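Local coordinates for protein glucose-resistance amylase regulator (Weissella paramesenteroides ATCC 33313, PDB 4RK6) that binds glucose between the two lobes of its sugar-binding domain and probably regulates transcription as a DNA-binding repressor of the LacI family, at residues H170-G175 with A197-Q202; A193-D198 with L219-I224; L237-Q242 with I275-V280. One frame throughout, in Å; residues are numbered along the deposited sequence.

Contact 1: residues H170-G175 with A197-Q202. With GLC (alpha-D-glucopyranose), chain C.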
# COMPACT_ATOMS: atom_id res chain seq x y z
N HIS A 170 13.62 2.17 -4.02
CA HIS A 170 13.10 2.40 -2.66
C HIS A 170 12.50 1.13 -2.04
O HIS A 170 11.65 1.23 -1.16
CB HIS A 170 11.96 3.43 -2.72
CG HIS A 170 12.36 4.78 -3.19
ND1 HIS A 170 13.22 5.59 -2.49
CD2 HIS A 170 11.97 5.49 -4.28
CE1 HIS A 170 13.38 6.73 -3.13
NE2 HIS A 170 12.63 6.69 -4.23
N SER A 171 12.94 -0.04 -2.50
CA SER A 171 12.33 -1.30 -2.08
C SER A 171 12.87 -1.85 -0.76
O SER A 171 13.98 -1.56 -0.33
CB SER A 171 12.49 -2.37 -3.17
OG SER A 171 13.84 -2.83 -3.27
N TYR A 172 12.06 -2.71 -0.14
CA TYR A 172 12.48 -3.53 0.98
C TYR A 172 13.77 -4.29 0.66
O TYR A 172 14.68 -4.34 1.47
CB TYR A 172 11.36 -4.50 1.31
CG TYR A 172 11.71 -5.55 2.33
CD1 TYR A 172 11.55 -5.31 3.69
CD2 TYR A 172 12.16 -6.81 1.93
CE1 TYR A 172 11.85 -6.29 4.63
CE2 TYR A 172 12.48 -7.79 2.87
CZ TYR A 172 12.32 -7.53 4.21
OH TYR A 172 12.62 -8.49 5.14
N GLU A 173 13.81 -4.89 -0.52
CA GLU A 173 14.94 -5.70 -0.94
C GLU A 173 16.23 -4.88 -0.97
O GLU A 173 17.28 -5.36 -0.56
CB GLU A 173 14.66 -6.30 -2.32
CG GLU A 173 13.63 -7.43 -2.31
CD GLU A 173 12.15 -6.99 -2.24
OE1 GLU A 173 11.82 -5.78 -2.41
OE2 GLU A 173 11.29 -7.88 -2.01
N THR A 174 16.15 -3.64 -1.42
CA THR A 174 17.33 -2.77 -1.42
C THR A 174 17.82 -2.51 -0.01
O THR A 174 19.02 -2.55 0.27
CB THR A 174 17.05 -1.48 -2.19
OG1 THR A 174 16.91 -1.78 -3.60
CG2 THR A 174 18.15 -0.43 -1.97
N GLY A 175 16.92 -2.26 0.93
CA GLY A 175 17.36 -2.13 2.30
C GLY A 175 18.01 -3.40 2.85
O GLY A 175 19.02 -3.35 3.54
N ALA A 197 13.19 5.54 1.68
CA ALA A 197 11.76 5.28 1.86
C ALA A 197 11.58 4.38 3.05
O ALA A 197 12.51 3.69 3.47
CB ALA A 197 11.16 4.66 0.62
N ASP A 198 10.39 4.41 3.64
CA ASP A 198 10.13 3.61 4.84
C ASP A 198 10.46 2.10 4.69
O ASP A 198 11.04 1.50 5.61
CB ASP A 198 8.68 3.73 5.30
CG ASP A 198 8.27 5.18 5.58
OD1 ASP A 198 9.11 6.00 6.02
OD2 ASP A 198 7.08 5.45 5.34
N MSE A 199 10.11 1.52 3.55
CA MSE A 199 10.30 0.07 3.32
C MSE A 199 11.78 -0.26 3.30
O MSE A 199 12.17 -1.33 3.71
CB MSE A 199 9.61 -0.41 2.04
CG MSE A 199 8.16 -0.76 2.32
SE MSE A 199 8.17 -2.43 3.36
CE MSE A 199 6.25 -2.70 3.04
N VAL A 200 12.62 0.68 2.85
CA VAL A 200 14.07 0.47 2.89
C VAL A 200 14.48 0.27 4.35
O VAL A 200 15.27 -0.62 4.67
CB VAL A 200 14.84 1.64 2.25
CG1 VAL A 200 16.34 1.47 2.41
CG2 VAL A 200 14.44 1.81 0.80
N GLY A 201 13.95 1.10 5.24
CA GLY A 201 14.22 1.00 6.66
C GLY A 201 13.76 -0.33 7.25
O GLY A 201 14.45 -0.94 8.06
N GLN A 202 12.60 -0.80 6.81
CA GLN A 202 12.12 -2.10 7.26
C GLN A 202 13.07 -3.23 6.81
O GLN A 202 13.29 -4.22 7.54
CB GLN A 202 10.71 -2.32 6.76
CG GLN A 202 10.11 -3.64 7.14
CD GLN A 202 9.79 -3.72 8.62
OE1 GLN A 202 8.74 -3.22 9.06
NE2 GLN A 202 10.68 -4.33 9.39
C1 GLC C . 8.94 9.43 -4.50
C2 GLC C . 8.63 10.80 -3.89
C3 GLC C . 9.42 11.07 -2.62
C4 GLC C . 9.34 9.85 -1.70
C5 GLC C . 9.94 8.66 -2.44
C6 GLC C . 9.89 7.38 -1.60
O1 GLC C . 10.09 9.57 -5.23
O2 GLC C . 8.94 11.84 -4.81
O3 GLC C . 8.80 12.20 -2.02
O4 GLC C . 9.99 10.12 -0.49
O5 GLC C . 9.20 8.37 -3.60
O6 GLC C . 8.58 7.03 -1.30

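Contact 2: residues A193-D198 with L219-I224. With GLC (alpha-D-glucopyranose), chain C.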
# COMPACT_ATOMS: atom_id res chain seq x y z
N ALA A 193 22.20 4.70 8.97
CA ALA A 193 21.75 4.68 7.60
C ALA A 193 20.51 5.55 7.46
O ALA A 193 19.61 5.50 8.29
CB ALA A 193 21.44 3.25 7.18
N ILE A 194 20.50 6.38 6.43
CA ILE A 194 19.35 7.18 6.06
C ILE A 194 18.67 6.42 4.94
O ILE A 194 19.25 6.21 3.87
CB ILE A 194 19.75 8.58 5.59
CG1 ILE A 194 20.46 9.32 6.73
CG2 ILE A 194 18.51 9.34 5.15
CD1 ILE A 194 21.06 10.66 6.37
N ALA A 195 17.45 5.98 5.18
CA ALA A 195 16.71 5.19 4.21
C ALA A 195 15.82 6.08 3.36
O ALA A 195 15.04 6.85 3.92
CB ALA A 195 15.87 4.16 4.97
N THR A 196 15.87 5.96 2.03
CA THR A 196 15.15 6.90 1.17
C THR A 196 13.64 6.66 1.13
O THR A 196 12.90 7.48 0.58
CB THR A 196 15.66 6.91 -0.30
OG1 THR A 196 15.43 5.63 -0.91
CG2 THR A 196 17.10 7.26 -0.34
N ALA A 197 13.19 5.54 1.68
CA ALA A 197 11.76 5.28 1.86
C ALA A 197 11.58 4.38 3.05
O ALA A 197 12.51 3.69 3.47
CB ALA A 197 11.16 4.66 0.62
N ASP A 198 10.39 4.41 3.64
CA ASP A 198 10.13 3.61 4.84
C ASP A 198 10.46 2.10 4.69
O ASP A 198 11.04 1.50 5.61
CB ASP A 198 8.68 3.73 5.30
CG ASP A 198 8.27 5.18 5.58
OD1 ASP A 198 9.11 6.00 6.02
OD2 ASP A 198 7.08 5.45 5.34
N LEU A 219 23.06 -0.54 14.44
CA LEU A 219 22.82 0.34 13.29
C LEU A 219 21.65 1.24 13.60
O LEU A 219 20.56 0.74 13.88
CB LEU A 219 22.49 -0.44 12.01
CG LEU A 219 22.19 0.44 10.78
CD1 LEU A 219 23.43 1.19 10.33
CD2 LEU A 219 21.60 -0.39 9.62
N SER A 220 21.87 2.56 13.56
CA SER A 220 20.80 3.53 13.66
C SER A 220 20.16 3.78 12.29
O SER A 220 20.84 3.74 11.27
CB SER A 220 21.35 4.84 14.25
OG SER A 220 21.65 4.70 15.64
N ILE A 221 18.85 4.06 12.27
CA ILE A 221 18.15 4.26 11.01
C ILE A 221 17.20 5.44 11.14
O ILE A 221 16.50 5.57 12.15
CB ILE A 221 17.32 3.01 10.58
CG1 ILE A 221 18.19 1.77 10.43
CG2 ILE A 221 16.58 3.25 9.26
CD1 ILE A 221 17.34 0.51 10.30
N VAL A 222 17.19 6.28 10.11
CA VAL A 222 16.15 7.28 9.92
C VAL A 222 15.58 7.10 8.51
O VAL A 222 16.34 6.97 7.55
CB VAL A 222 16.64 8.74 10.10
CG1 VAL A 222 15.49 9.71 9.85
CG2 VAL A 222 17.22 8.96 11.48
N THR A 223 14.26 7.07 8.38
CA THR A 223 13.63 6.95 7.06
C THR A 223 12.99 8.26 6.60
O THR A 223 12.74 9.15 7.40
CB THR A 223 12.53 5.87 6.98
OG1 THR A 223 11.32 6.35 7.57
CG2 THR A 223 12.95 4.60 7.62
N ILE A 224 12.74 8.33 5.31
CA ILE A 224 11.98 9.42 4.71
C ILE A 224 10.63 8.91 4.25
O ILE A 224 10.57 7.95 3.50
CB ILE A 224 12.72 10.04 3.53
CG1 ILE A 224 13.97 10.73 4.04
CG2 ILE A 224 11.79 11.02 2.80
CD1 ILE A 224 14.97 11.11 2.96
C1 GLC C . 8.94 9.43 -4.50
C2 GLC C . 8.63 10.80 -3.89
C3 GLC C . 9.42 11.07 -2.62
C4 GLC C . 9.34 9.85 -1.70
C5 GLC C . 9.94 8.66 -2.44
C6 GLC C . 9.89 7.38 -1.60
O1 GLC C . 10.09 9.57 -5.23
O2 GLC C . 8.94 11.84 -4.81
O3 GLC C . 8.80 12.20 -2.02
O4 GLC C . 9.99 10.12 -0.49
O5 GLC C . 9.20 8.37 -3.60
O6 GLC C . 8.58 7.03 -1.30

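Contact 3: residues L237-Q242 with I275-V280. With GLC (alpha-D-glucopyranose), chain C.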
# COMPACT_ATOMS: atom_id res chain seq x y z
N LEU A 237 10.32 3.20 13.69
CA LEU A 237 11.32 3.97 12.94
C LEU A 237 11.18 5.46 13.12
O LEU A 237 10.12 6.05 12.90
CB LEU A 237 11.25 3.61 11.45
CG LEU A 237 11.83 2.25 11.10
CD1 LEU A 237 11.22 1.73 9.81
CD2 LEU A 237 13.36 2.33 11.01
N THR A 238 12.30 6.06 13.50
CA THR A 238 12.50 7.51 13.43
C THR A 238 12.42 7.89 11.96
O THR A 238 12.95 7.18 11.07
CB THR A 238 13.84 7.87 14.07
OG1 THR A 238 13.76 7.54 15.47
CG2 THR A 238 14.16 9.35 13.92
N THR A 239 11.70 8.97 11.66
CA THR A 239 11.34 9.25 10.29
C THR A 239 11.11 10.76 10.05
O THR A 239 10.68 11.48 10.97
CB THR A 239 10.08 8.44 9.90
OG1 THR A 239 9.86 8.51 8.49
CG2 THR A 239 8.82 8.92 10.64
N VAL A 240 11.41 11.22 8.84
CA VAL A 240 10.89 12.51 8.36
C VAL A 240 9.54 12.27 7.73
O VAL A 240 9.41 11.65 6.66
CB VAL A 240 11.83 13.24 7.37
CG1 VAL A 240 11.14 14.47 6.74
CG2 VAL A 240 13.09 13.67 8.09
N LYS A 241 8.51 12.76 8.41
CA LYS A 241 7.16 12.59 7.93
C LYS A 241 6.79 13.68 6.93
O LYS A 241 6.82 14.86 7.27
CB LYS A 241 6.17 12.63 9.08
CG LYS A 241 4.78 12.17 8.63
CD LYS A 241 3.84 12.08 9.83
CE LYS A 241 2.75 11.05 9.63
NZ LYS A 241 1.85 11.42 8.53
N GLN A 242 6.45 13.27 5.72
CA GLN A 242 5.90 14.20 4.73
C GLN A 242 4.40 14.32 4.92
O GLN A 242 3.71 13.34 5.27
CB GLN A 242 6.17 13.72 3.31
CG GLN A 242 7.65 13.51 3.02
CD GLN A 242 7.93 13.54 1.52
OE1 GLN A 242 7.60 14.51 0.84
NE2 GLN A 242 8.47 12.46 0.99
N ILE A 275 10.18 12.90 13.23
CA ILE A 275 9.56 12.23 14.34
C ILE A 275 10.50 11.21 14.92
O ILE A 275 10.89 10.23 14.27
CB ILE A 275 8.26 11.54 13.91
CG1 ILE A 275 7.30 12.55 13.30
CG2 ILE A 275 7.63 10.83 15.11
CD1 ILE A 275 6.02 11.95 12.81
N GLN A 276 10.87 11.45 16.17
CA GLN A 276 11.83 10.61 16.85
C GLN A 276 11.10 9.47 17.49
O GLN A 276 10.16 9.69 18.25
CB GLN A 276 12.53 11.47 17.90
CG GLN A 276 13.57 10.80 18.72
CD GLN A 276 13.79 11.62 19.94
OE1 GLN A 276 14.14 12.79 19.84
NE2 GLN A 276 13.51 11.04 21.10
N ARG A 277 11.50 8.25 17.13
CA ARG A 277 10.93 7.04 17.69
C ARG A 277 12.06 6.20 18.31
O ARG A 277 12.75 6.71 19.16
CB ARG A 277 10.10 6.29 16.64
CG ARG A 277 8.98 7.14 16.08
CD ARG A 277 7.83 6.29 15.60
NE ARG A 277 6.69 7.06 15.13
CZ ARG A 277 6.36 7.21 13.86
NH1 ARG A 277 7.12 6.70 12.90
NH2 ARG A 277 5.27 7.89 13.55
N ASP A 278 12.27 4.96 17.88
CA ASP A 278 13.11 4.01 18.62
C ASP A 278 14.30 3.45 17.85
O ASP A 278 14.97 2.53 18.32
CB ASP A 278 12.22 2.87 19.14
CG ASP A 278 11.17 3.35 20.12
OD1 ASP A 278 11.49 4.21 20.96
OD2 ASP A 278 10.03 2.88 20.06
N SER A 279 14.63 4.03 16.71
CA SER A 279 15.63 3.44 15.84
C SER A 279 16.95 4.19 15.75
O SER A 279 17.75 3.91 14.86
CB SER A 279 15.06 3.23 14.42
OG SER A 279 14.76 4.46 13.79
N VAL A 280 17.19 5.14 16.67
CA VAL A 280 18.46 5.87 16.69
C VAL A 280 19.11 5.84 18.07
O VAL A 280 18.48 6.13 19.07
CB VAL A 280 18.28 7.34 16.24
CG1 VAL A 280 19.62 8.07 16.26
CG2 VAL A 280 17.68 7.38 14.83
C1 GLC C . 8.94 9.43 -4.50
C2 GLC C . 8.63 10.80 -3.89
C3 GLC C . 9.42 11.07 -2.62
C4 GLC C . 9.34 9.85 -1.70
C5 GLC C . 9.94 8.66 -2.44
C6 GLC C . 9.89 7.38 -1.60
O1 GLC C . 10.09 9.57 -5.23
O2 GLC C . 8.94 11.84 -4.81
O3 GLC C . 8.80 12.20 -2.02
O4 GLC C . 9.99 10.12 -0.49
O5 GLC C . 9.20 8.37 -3.60
O6 GLC C . 8.58 7.03 -1.30

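Contact 1: residues H170-G175 with A197-Q202
In the wall of the glucose pocket of this LacI-type sugar-binding domain, where two helices begin, His170 and Ala197 meet CB to CB at 3.6 Å. Both also touch the sugar. GLC C6 sits 3.7 Å above the centre of the His170 ring, on one face, while Ala197 CB reaches the same carbon from the loop before helix 198-210. A hydrogen bond between His170 ND1 and Thr196 OG1, itself part of a pocket residue, probably helps fix the ring's rotation.

Behind the pocket the two helix starts meet by van der Waals and CA-H...O contacts, with no hydrogen bond across. With CG1 anti to the backbone N (chi1 175°), Val200 sends CG1 to Gly175 CA, while its CG2 lies 3.5 Å from His170 O. Gly175 lets the helices come together: its CA-H points at Val200 O (3.5 Å). Tyr172 CA makes a similar approach to the O of selenomethionine Met199, and Tyr172 CE1 lies 4.0 Å from Gln202 CG.

Ser171 caps helix 172-182, OG accepting from Thr174 N at 3.1 Å. That helix runs against helix 198-210, while Tyr172, Met199 and Gln202 also pack on Arg234, Gln228 and Ile232 of the second subunit.

Contact 2: residues A193-D198 with L219-I224
Thr223 and Asp198 meet at the carboxyl end of two parallel strands, their side chains crossing at about a right angle. From Thr223 CB, which lies 3.6 Å from Asp198 OD1, the side chain divides. Its methyl, CG2, packs on Ala195 CB at 4.0 Å and also nears Asp198 CA. The hydroxyl is held between the backbone N and the carbonyl carbon (chi1 78°), and from there OG1 donates to Asp198 OD1 at 2.7 Å, meeting the carboxylate on its anti side, 18° out of plane. OG1 is also hydrogen-bonded to Thr239 OG1 on strand 238-241. Further bonds from Gly226 N to OD1 and Leu227 N to OD2 grip the Asp198 carboxylate, which would be expected to stabilise its negative charge.

The backbones beneath are zipped in parallel register, Ala193 beside Ile221 and Ala195 beside Thr223. Ala193 N donates to Ser220 O, Val222 N to Ala193 O, and Ala195 N to Val222 O at 2.8 Å. Ile224 N bonds to Ala195 O at a more bent 139°, and the same residue brings CG2 to 3.9 Å from GLC O4.

This is the sheet layer of a beta-alpha-beta unit. Ala193, Ala195 and Ile221 face the connecting helix 198-210, whereas Ile194 and Val222 pack on helix 110-123 across the sheet.

Contact 3: residues L237-Q242 with I275-V280
Thr238 and Thr239 carry most of the polar links to residues 275-280. Two are purely backbone: Thr239 N donates to Ile275 O, and Ile275 N returns a bond to Thr239 O at 2.7 Å, making an antiparallel hydrogen-bonded pair. Side chains take over where the chain leaves the strand. Thr238 OG1 accepts from Arg277 N at 2.9 Å (162°), while Thr238 N gives its hydrogen to Ser279 OG, also at 2.9 Å. Ser279 OG further bonds to Ile221 O.

The pair lies at the edge of the parallel strands of this lobe's sheet, where strand 267-275 runs antiparallel to strand 238-241; past Ile275 the chain runs on as a loop. At the other end of strand 238-241, Gln242 NE2 donates almost straight to GLC O3 at 3.0 Å, with Asp225 as a second partner.

Among charged groups, Arg277 extends from CG to NE and offers NH1 to Leu237 O at 3.1 Å, the acceptor 20° out of the guanidinium plane. NH1 also bonds to Thr230. Ile275 CG2 lies over one face of this group, toward its rim.

Apolar contacts include Ile275 CD1, which touches Lys241 CD at 3.7 Å, and Val280 CG2, which meets Thr238 CB at 3.9 Å.

How the contacts relate
Contact 2 is wholly buried, whereas contacts 1 and 3 are only partly so, and their chemistry differs with the elements they join. In contact 2 neighbouring strands share a regular backbone ladder; in contact 1 two helix starts meet without a cross-segment hydrogen bond; in contact 3 one backbone pair is continued by side-chain bonds. Contacts 1 and 2 share Ala197 and Asp198 and are joined by the His170–Thr196 bond. Contact 3 adds the next strand of the same sheet, tied to contact 2 through Thr223–Thr239 and Ile221–Ser279. All three touch glucose, but differently: contacts 1 and 2 by packing, contact 3 by a hydrogen bond.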